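Local coordinates for protein diffuse adherence adhesin (Escherichia coli, PDB 4MEE) that mediates bacterial attachment to human and other mammalian cells as an autotransporter adhesin, this part being its C-terminal outer-membrane transport unit, at residues A[157-169]-A[339-351]. Numbering follows the deposited sequence.
Sequences MTLANSLFLMDLN and QPHLQAVWMGVTP. Unlike the reference sequence in segment 157-169: T158 (reference Ala).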
ATOM      1  N   MET A 157      -6.815  12.116  -0.199  1.00 34.35           N
ATOM      2  CA  MET A 157      -7.656  11.142   0.407  1.00 35.84           C
ATOM      3  C   MET A 157      -7.236   9.733   0.045  1.00 35.80           C
ATOM      4  O   MET A 157      -7.268   8.837   0.867  1.00 36.71           O
ATOM      5  CB  MET A 157      -9.043  11.369  -0.118  1.00 36.00           C
ATOM      6  CG  MET A 157      -9.975  10.250   0.162  1.00 37.11           C
ATOM      7  SD  MET A 157     -11.025  10.836   1.468  1.00 39.27           S
ATOM      8  CE  MET A 157     -12.069   9.416   1.625  1.00 38.28           C
ATOM      9  N   THR A 158      -6.886   9.542  -1.212  1.00 35.52           N
ATOM     10  CA  THR A 158      -6.495   8.255  -1.708  1.00 35.33           C
ATOM     11  C   THR A 158      -5.198   7.789  -1.125  1.00 35.15           C
ATOM     12  O   THR A 158      -5.064   6.645  -0.756  1.00 35.87           O
ATOM     13  CB  THR A 158      -6.254   8.383  -3.181  1.00 35.47           C
ATOM     14  OG1 THR A 158      -6.932   9.554  -3.630  1.00 35.35           O
ATOM     15  CG2 THR A 158      -6.806   7.192  -3.876  1.00 34.61           C
ATOM     16  N   LEU A 159      -4.238   8.695  -1.087  1.00 35.02           N
ATOM     17  CA  LEU A 159      -2.925   8.438  -0.555  1.00 34.23           C
ATOM     18  C   LEU A 159      -2.987   8.166   0.910  1.00 33.92           C
ATOM     19  O   LEU A 159      -2.322   7.307   1.417  1.00 33.87           O
ATOM     20  CB  LEU A 159      -2.083   9.664  -0.758  1.00 34.32           C
ATOM     21  CG  LEU A 159      -1.649   9.844  -2.190  1.00 34.25           C
ATOM     22  CD1 LEU A 159      -1.073  11.232  -2.329  1.00 34.76           C
ATOM     23  CD2 LEU A 159      -0.630   8.770  -2.493  1.00 34.66           C
ATOM     24  N   ALA A 160      -3.821   8.914   1.589  1.00 33.71           N
ATOM     25  CA  ALA A 160      -3.890   8.824   3.003  1.00 33.97           C
ATOM     26  C   ALA A 160      -4.269   7.433   3.401  1.00 34.42           C
ATOM     27  O   ALA A 160      -3.843   6.957   4.424  1.00 34.62           O
ATOM     28  CB  ALA A 160      -4.922   9.774   3.495  1.00 33.95           C
ATOM     29  N   ASN A 161      -5.077   6.781   2.583  1.00 35.14           N
ATOM     30  CA  ASN A 161      -5.489   5.429   2.888  1.00 36.14           C
ATOM     31  C   ASN A 161      -4.621   4.318   2.328  1.00 37.33           C
ATOM     32  O   ASN A 161      -4.605   3.224   2.864  1.00 39.03           O
ATOM     33  CB  ASN A 161      -6.901   5.210   2.426  1.00 36.14           C
ATOM     34  CG  ASN A 161      -7.848   6.190   3.032  1.00 35.96           C
ATOM     35  OD1 ASN A 161      -8.558   5.868   3.957  1.00 35.30           O
ATOM     36  ND2 ASN A 161      -7.872   7.389   2.505  1.00 36.65           N
ATOM     37  N   SER A 162      -3.917   4.574   1.243  1.00 37.14           N
ATOM     38  CA  SER A 162      -3.088   3.538   0.697  1.00 37.68           C
ATOM     39  C   SER A 162      -1.623   3.774   0.954  1.00 37.32           C
ATOM     40  O   SER A 162      -0.794   2.996   0.521  1.00 38.23           O
ATOM     41  CB  SER A 162      -3.308   3.429  -0.790  1.00 37.50           C
ATOM     42  OG  SER A 162      -2.839   4.595  -1.431  1.00 38.96           O
ATOM     43  N   LEU A 163      -1.283   4.853   1.632  1.00 37.48           N
ATOM     44  CA  LEU A 163       0.127   5.137   1.855  1.00 36.70           C
ATOM     45  C   LEU A 163       0.874   4.189   2.799  1.00 37.23           C
ATOM     46  O   LEU A 163       2.039   3.912   2.579  1.00 36.30           O
ATOM     47  CB  LEU A 163       0.307   6.583   2.300  1.00 36.14           C
ATOM     48  CG  LEU A 163       1.510   7.347   1.742  1.00 35.84           C
ATOM     49  CD1 LEU A 163       2.049   6.677   0.489  1.00 36.05           C
ATOM     50  CD2 LEU A 163       1.146   8.796   1.479  1.00 35.15           C
ATOM     51  N   PHE A 164       0.235   3.701   3.853  1.00 37.97           N
ATOM     52  CA  PHE A 164       0.961   2.899   4.821  1.00 39.02           C
ATOM     53  C   PHE A 164       0.573   1.453   4.798  1.00 38.98           C
ATOM     54  O   PHE A 164       0.748   0.750   5.779  1.00 39.37           O
ATOM     55  CB  PHE A 164       0.737   3.431   6.220  1.00 38.91           C
ATOM     56  CG  PHE A 164       1.539   4.614   6.532  1.00 39.73           C
ATOM     57  CD1 PHE A 164       2.888   4.516   6.636  1.00 39.72           C
ATOM     58  CD2 PHE A 164       0.939   5.821   6.712  1.00 40.32           C
ATOM     59  CE1 PHE A 164       3.630   5.609   6.921  1.00 39.75           C
ATOM     60  CE2 PHE A 164       1.676   6.916   6.991  1.00 40.55           C
ATOM     61  CZ  PHE A 164       3.019   6.808   7.100  1.00 40.08           C
ATOM     62  N   LEU A 165       0.045   1.020   3.673  1.00 39.76           N
ATOM     63  CA  LEU A 165      -0.431  -0.329   3.505  1.00 40.23           C
ATOM     64  C   LEU A 165       0.710  -1.306   3.570  1.00 41.32           C
ATOM     65  O   LEU A 165       1.793  -0.994   3.123  1.00 42.10           O
ATOM     66  CB  LEU A 165      -1.052  -0.442   2.132  1.00 39.99           C
ATOM     67  CG  LEU A 165      -2.549  -0.697   2.024  1.00 39.65           C
ATOM     68  CD1 LEU A 165      -3.363   0.240   2.899  1.00 40.50           C
ATOM     69  CD2 LEU A 165      -2.919  -0.523   0.570  1.00 39.32           C
ATOM     70  N   MET A 166       0.476  -2.493   4.111  1.00 42.84           N
ATOM     71  CA  MET A 166       1.497  -3.518   4.086  1.00 44.73           C
ATOM     72  C   MET A 166       0.932  -4.780   3.461  1.00 45.93           C
ATOM     73  O   MET A 166      -0.024  -5.352   3.965  1.00 46.78           O
ATOM     74  CB  MET A 166       1.978  -3.817   5.492  1.00 46.47           C
ATOM     75  CG  MET A 166       3.439  -4.225   5.557  1.00 48.00           C
ATOM     76  SD  MET A 166       3.897  -4.920   7.155  1.00 50.18           S
ATOM     77  CE  MET A 166       2.363  -5.726   7.607  1.00 50.61           C
ATOM     78  N   ASP A 167       1.537  -5.229   2.370  1.00 46.59           N
ATOM     79  CA  ASP A 167       1.038  -6.391   1.664  1.00 46.91           C
ATOM     80  C   ASP A 167       1.423  -7.653   2.376  1.00 46.17           C
ATOM     81  O   ASP A 167       2.250  -7.635   3.272  1.00 47.28           O
ATOM     82  CB  ASP A 167       1.597  -6.426   0.256  1.00 49.22           C
ATOM     83  CG  ASP A 167       0.742  -5.659  -0.722  1.00 51.58           C
ATOM     84  OD1 ASP A 167      -0.473  -5.517  -0.474  1.00 51.41           O
ATOM     85  OD2 ASP A 167       1.282  -5.197  -1.747  1.00 52.42           O
ATOM     86  N   LEU A 168       0.816  -8.748   1.962  1.00 44.69           N
ATOM     87  CA  LEU A 168       1.101 -10.033   2.527  1.00 44.83           C
ATOM     88  C   LEU A 168       2.500 -10.372   2.125  1.00 46.57           C
ATOM     89  O   LEU A 168       2.998  -9.847   1.137  1.00 47.16           O
ATOM     90  CB  LEU A 168       0.179 -11.056   1.906  1.00 41.92           C
ATOM     91  CG  LEU A 168      -0.895 -11.701   2.766  1.00 39.84           C
ATOM     92  CD1 LEU A 168      -1.446 -10.711   3.766  1.00 39.59           C
ATOM     93  CD2 LEU A 168      -2.000 -12.146   1.839  1.00 38.67           C
ATOM     94  N   ASN A 169       3.126 -11.225   2.924  1.00 47.27           N
ATOM     95  CA  ASN A 169       4.404 -11.841   2.619  1.00 48.25           C
ATOM     96  C   ASN A 169       5.549 -10.894   2.876  1.00 51.07           C
ATOM     97  O   ASN A 169       6.702 -11.263   2.780  1.00 50.84           O
ATOM     98  CB  ASN A 169       4.455 -12.374   1.185  1.00 47.20           C
ATOM     99  CG  ASN A 169       3.716 -13.689   1.026  1.00 46.49           C
ATOM    100  OD1 ASN A 169       3.970 -14.652   1.747  1.00 45.82           O
ATOM    101  ND2 ASN A 169       2.802 -13.737   0.070  1.00 45.70           N
ATOM    102  N   GLN A 339       1.788 -20.008  -4.326  1.00 44.56           N
ATOM    103  CA  GLN A 339       1.010 -19.424  -3.241  1.00 43.24           C
ATOM    104  C   GLN A 339      -0.229 -18.664  -3.725  1.00 41.95           C
ATOM    105  O   GLN A 339      -0.138 -17.484  -4.068  1.00 43.00           O
ATOM    106  CB  GLN A 339       1.893 -18.505  -2.390  1.00 43.16           C
ATOM    107  CG  GLN A 339       1.224 -18.016  -1.117  1.00 43.42           C
ATOM    108  CD  GLN A 339       1.893 -16.787  -0.537  1.00 43.46           C
ATOM    109  OE1 GLN A 339       2.388 -16.813   0.589  1.00 44.08           O
ATOM    110  NE2 GLN A 339       1.908 -15.702  -1.299  1.00 44.04           N
ATOM    111  N   PRO A 340      -1.391 -19.344  -3.758  1.00 40.87           N
ATOM    112  CA  PRO A 340      -2.651 -18.625  -3.933  1.00 40.12           C
ATOM    113  C   PRO A 340      -3.031 -17.938  -2.623  1.00 39.87           C
ATOM    114  O   PRO A 340      -2.922 -18.547  -1.559  1.00 40.33           O
ATOM    115  CB  PRO A 340      -3.647 -19.735  -4.276  1.00 39.65           C
ATOM    116  CG  PRO A 340      -3.073 -20.966  -3.664  1.00 39.86           C
ATOM    117  CD  PRO A 340      -1.582 -20.807  -3.735  1.00 40.21           C
ATOM    118  N   HIS A 341      -3.458 -16.679  -2.701  1.00 39.40           N
ATOM    119  CA  HIS A 341      -3.748 -15.890  -1.499  1.00 39.24           C
ATOM    120  C   HIS A 341      -4.879 -14.876  -1.681  1.00 39.56           C
ATOM    121  O   HIS A 341      -5.208 -14.487  -2.803  1.00 40.16           O
ATOM    122  CB  HIS A 341      -2.480 -15.189  -0.997  1.00 38.52           C
ATOM    123  CG  HIS A 341      -1.853 -14.278  -2.006  1.00 38.23           C
ATOM    124  ND1 HIS A 341      -0.717 -14.617  -2.709  1.00 38.67           N
ATOM    125  CD2 HIS A 341      -2.208 -13.045  -2.437  1.00 37.94           C
ATOM    126  CE1 HIS A 341      -0.397 -13.630  -3.526  1.00 38.22           C
ATOM    127  NE2 HIS A 341      -1.288 -12.665  -3.384  1.00 37.53           N
ATOM    128  N   LEU A 342      -5.453 -14.450  -0.558  1.00 40.03           N
ATOM    129  CA  LEU A 342      -6.552 -13.489  -0.531  1.00 40.64           C
ATOM    130  C   LEU A 342      -6.336 -12.507   0.621  1.00 39.58           C
ATOM    131  O   LEU A 342      -5.981 -12.916   1.727  1.00 39.33           O
ATOM    132  CB  LEU A 342      -7.888 -14.227  -0.371  1.00 42.81           C
ATOM    133  CG  LEU A 342      -9.197 -13.456  -0.169  1.00 44.60           C
ATOM    134  CD1 LEU A 342      -9.660 -12.770  -1.447  1.00 45.99           C
ATOM    135  CD2 LEU A 342     -10.275 -14.395   0.350  1.00 45.61           C
ATOM    136  N   GLN A 343      -6.550 -11.220   0.354  1.00 38.69           N
ATOM    137  CA  GLN A 343      -6.326 -10.155   1.336  1.00 37.66           C
ATOM    138  C   GLN A 343      -7.428  -9.098   1.272  1.00 36.04           C
ATOM    139  O   GLN A 343      -7.863  -8.717   0.184  1.00 36.54           O
ATOM    140  CB  GLN A 343      -4.956  -9.501   1.106  1.00 37.77           C
ATOM    141  CG  GLN A 343      -4.562  -8.456   2.146  1.00 38.97           C
ATOM    142  CD  GLN A 343      -3.354  -7.623   1.747  1.00 40.40           C
ATOM    143  OE1 GLN A 343      -2.913  -7.644   0.598  1.00 41.44           O
ATOM    144  NE2 GLN A 343      -2.808  -6.883   2.707  1.00 40.65           N
ATOM    145  N   ALA A 344      -7.869  -8.633   2.441  1.00 34.01           N
ATOM    146  CA  ALA A 344      -8.865  -7.561   2.541  1.00 32.26           C
ATOM    147  C   ALA A 344      -8.388  -6.447   3.474  1.00 31.38           C
ATOM    148  O   ALA A 344      -7.868  -6.718   4.559  1.00 31.54           O
ATOM    149  CB  ALA A 344     -10.205  -8.112   3.005  1.00 31.28           C
ATOM    150  N   VAL A 345      -8.567  -5.199   3.041  1.00 30.33           N
ATOM    151  CA  VAL A 345      -8.156  -4.025   3.815  1.00 30.38           C
ATOM    152  C   VAL A 345      -9.326  -3.053   4.010  1.00 30.81           C
ATOM    153  O   VAL A 345     -10.031  -2.723   3.056  1.00 30.58           O
ATOM    154  CB  VAL A 345      -6.973  -3.273   3.148  1.00 29.72           C
ATOM    155  CG1 VAL A 345      -6.504  -2.117   4.020  1.00 29.88           C
ATOM    156  CG2 VAL A 345      -5.810  -4.214   2.861  1.00 29.63           C
ATOM    157  N   TRP A 346      -9.522  -2.606   5.250  1.00 31.56           N
ATOM    158  CA  TRP A 346     -10.496  -1.559   5.562  1.00 32.32           C
ATOM    159  C   TRP A 346      -9.801  -0.206   5.684  1.00 32.39           C
ATOM    160  O   TRP A 346      -8.987   0.010   6.583  1.00 32.14           O
ATOM    161  CB  TRP A 346     -11.280  -1.892   6.841  1.00 33.30           C
ATOM    162  CG  TRP A 346     -11.997  -0.711   7.458  1.00 34.96           C
ATOM    163  CD1 TRP A 346     -12.923   0.093   6.856  1.00 35.56           C
ATOM    164  CD2 TRP A 346     -11.850  -0.218   8.797  1.00 35.85           C
ATOM    165  NE1 TRP A 346     -13.355   1.061   7.733  1.00 35.95           N
ATOM    166  CE2 TRP A 346     -12.714   0.894   8.930  1.00 36.06           C
ATOM    167  CE3 TRP A 346     -11.068  -0.604   9.895  1.00 36.30           C
ATOM    168  CZ2 TRP A 346     -12.822   1.622  10.118  1.00 36.33           C
ATOM    169  CZ3 TRP A 346     -11.180   0.118  11.077  1.00 36.66           C
ATOM    170  CH2 TRP A 346     -12.054   1.219  11.178  1.00 36.84           C
ATOM    171  N   MET A 347     -10.130   0.697   4.767  1.00 32.29           N
ATOM    172  CA  MET A 347      -9.558   2.039   4.747  1.00 32.39           C
ATOM    173  C   MET A 347     -10.503   3.021   5.438  1.00 32.84           C
ATOM    174  O   MET A 347     -11.544   3.386   4.887  1.00 33.54           O
ATOM    175  CB  MET A 347      -9.271   2.473   3.304  1.00 32.16           C
ATOM    176  CG  MET A 347      -8.254   1.602   2.576  1.00 32.05           C
ATOM    177  SD  MET A 347      -8.008   2.066   0.850  1.00 31.80           S
ATOM    178  CE  MET A 347      -6.819   0.834   0.328  1.00 32.17           C
ATOM    179  N   GLY A 348     -10.140   3.439   6.649  1.00 33.04           N
ATOM    180  CA  GLY A 348     -11.008   4.301   7.454  1.00 32.97           C
ATOM    181  C   GLY A 348     -10.437   5.664   7.807  1.00 32.53           C
ATOM    182  O   GLY A 348     -10.804   6.246   8.828  1.00 32.34           O
ATOM    183  N   VAL A 349      -9.540   6.173   6.967  1.00 32.45           N
ATOM    184  CA  VAL A 349      -8.989   7.517   7.151  1.00 32.57           C
ATOM    185  C   VAL A 349      -9.881   8.520   6.425  1.00 32.58           C
ATOM    186  O   VAL A 349     -10.055   8.444   5.206  1.00 32.34           O
ATOM    187  CB  VAL A 349      -7.532   7.629   6.642  1.00 32.52           C
ATOM    188  CG1 VAL A 349      -7.016   9.054   6.801  1.00 32.33           C
ATOM    189  CG2 VAL A 349      -6.627   6.665   7.394  1.00 33.05           C
ATOM    190  N   THR A 350     -10.451   9.447   7.191  1.00 33.03           N
ATOM    191  CA  THR A 350     -11.324  10.489   6.656  1.00 32.96           C
ATOM    192  C   THR A 350     -10.724  11.871   6.879  1.00 33.75           C
ATOM    193  O   THR A 350     -10.043  12.101   7.878  1.00 34.05           O
ATOM    194  CB  THR A 350     -12.731  10.441   7.290  1.00 32.83           C
ATOM    195  OG1 THR A 350     -12.620  10.254   8.705  1.00 32.83           O
ATOM    196  CG2 THR A 350     -13.550   9.308   6.695  1.00 32.50           C
ATOM    197  N   PRO A 351     -10.982  12.798   5.945  1.00 33.81           N
ATOM    198  CA  PRO A 351     -10.463  14.150   6.011  1.00 33.91           C
ATOM    199  C   PRO A 351     -11.337  14.999   6.901  1.00 33.98           C
ATOM    200  O   PRO A 351     -12.480  14.635   7.180  1.00 34.42           O
ATOM    201  CB  PRO A 351     -10.590  14.653   4.568  1.00 33.61           C
ATOM    202  CG  PRO A 351     -11.281  13.572   3.806  1.00 33.71           C
ATOM    203  CD  PRO A 351     -11.881  12.635   4.799  1.00 33.80           C
TER
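The flat side-chain amide of N161 lies alongside V349, the two side chains running in opposite directions. V349 N donates a hydrogen bond to N161 OD1 (3.2 Å), arriving 25° out of the plane of the side-chain carbonyl. CG of N161 stands anti to its own carbonyl carbon (chi1 -57°), which brings the amide oxygen to the backbone N of V349, while its CB rests against M347 SD at 3.7 Å. Further along, the D167 and Q343 side chains cross at about a right angle, with the carboxylate and amide planes 66° apart; D167 OD1 is drawn instead into a salt bridge with K373 of the adjacent strand 370-383. The extended Q343 chain carries NE2 to M166 O, where it makes a weak hydrogen bond of 3.4 Å. L168 runs alongside the aliphatic stem of Q343, in the opposite direction, CD2 lying 4.0 Å from Q343 CB, and the same methyl approaches the H341 ring obliquely. H341 NE2 is itself hydrogen-bonded to N401.

Between N161 and Q343 the packing is apolar: L165 splits its branches, CD1 meeting V345 CG1 and CD2 meeting the M347 methyl, CE, both at 4.1 Å. On the helix, A160 CB touches V349 CG1, and M157, bent at its second torsion, brings SD to within 3.6 Å of P351 CG, toward the C-terminal end of the strand segment. Helix 157-162 and strand 339-351 run obliquely, nearer antiparallel than parallel. Helix and following linker thus line the inner wall of strand 333-355, the arrangement of a classical autotransporter: a membrane β-barrel whose pore is threaded by an N-terminal α-helical segment.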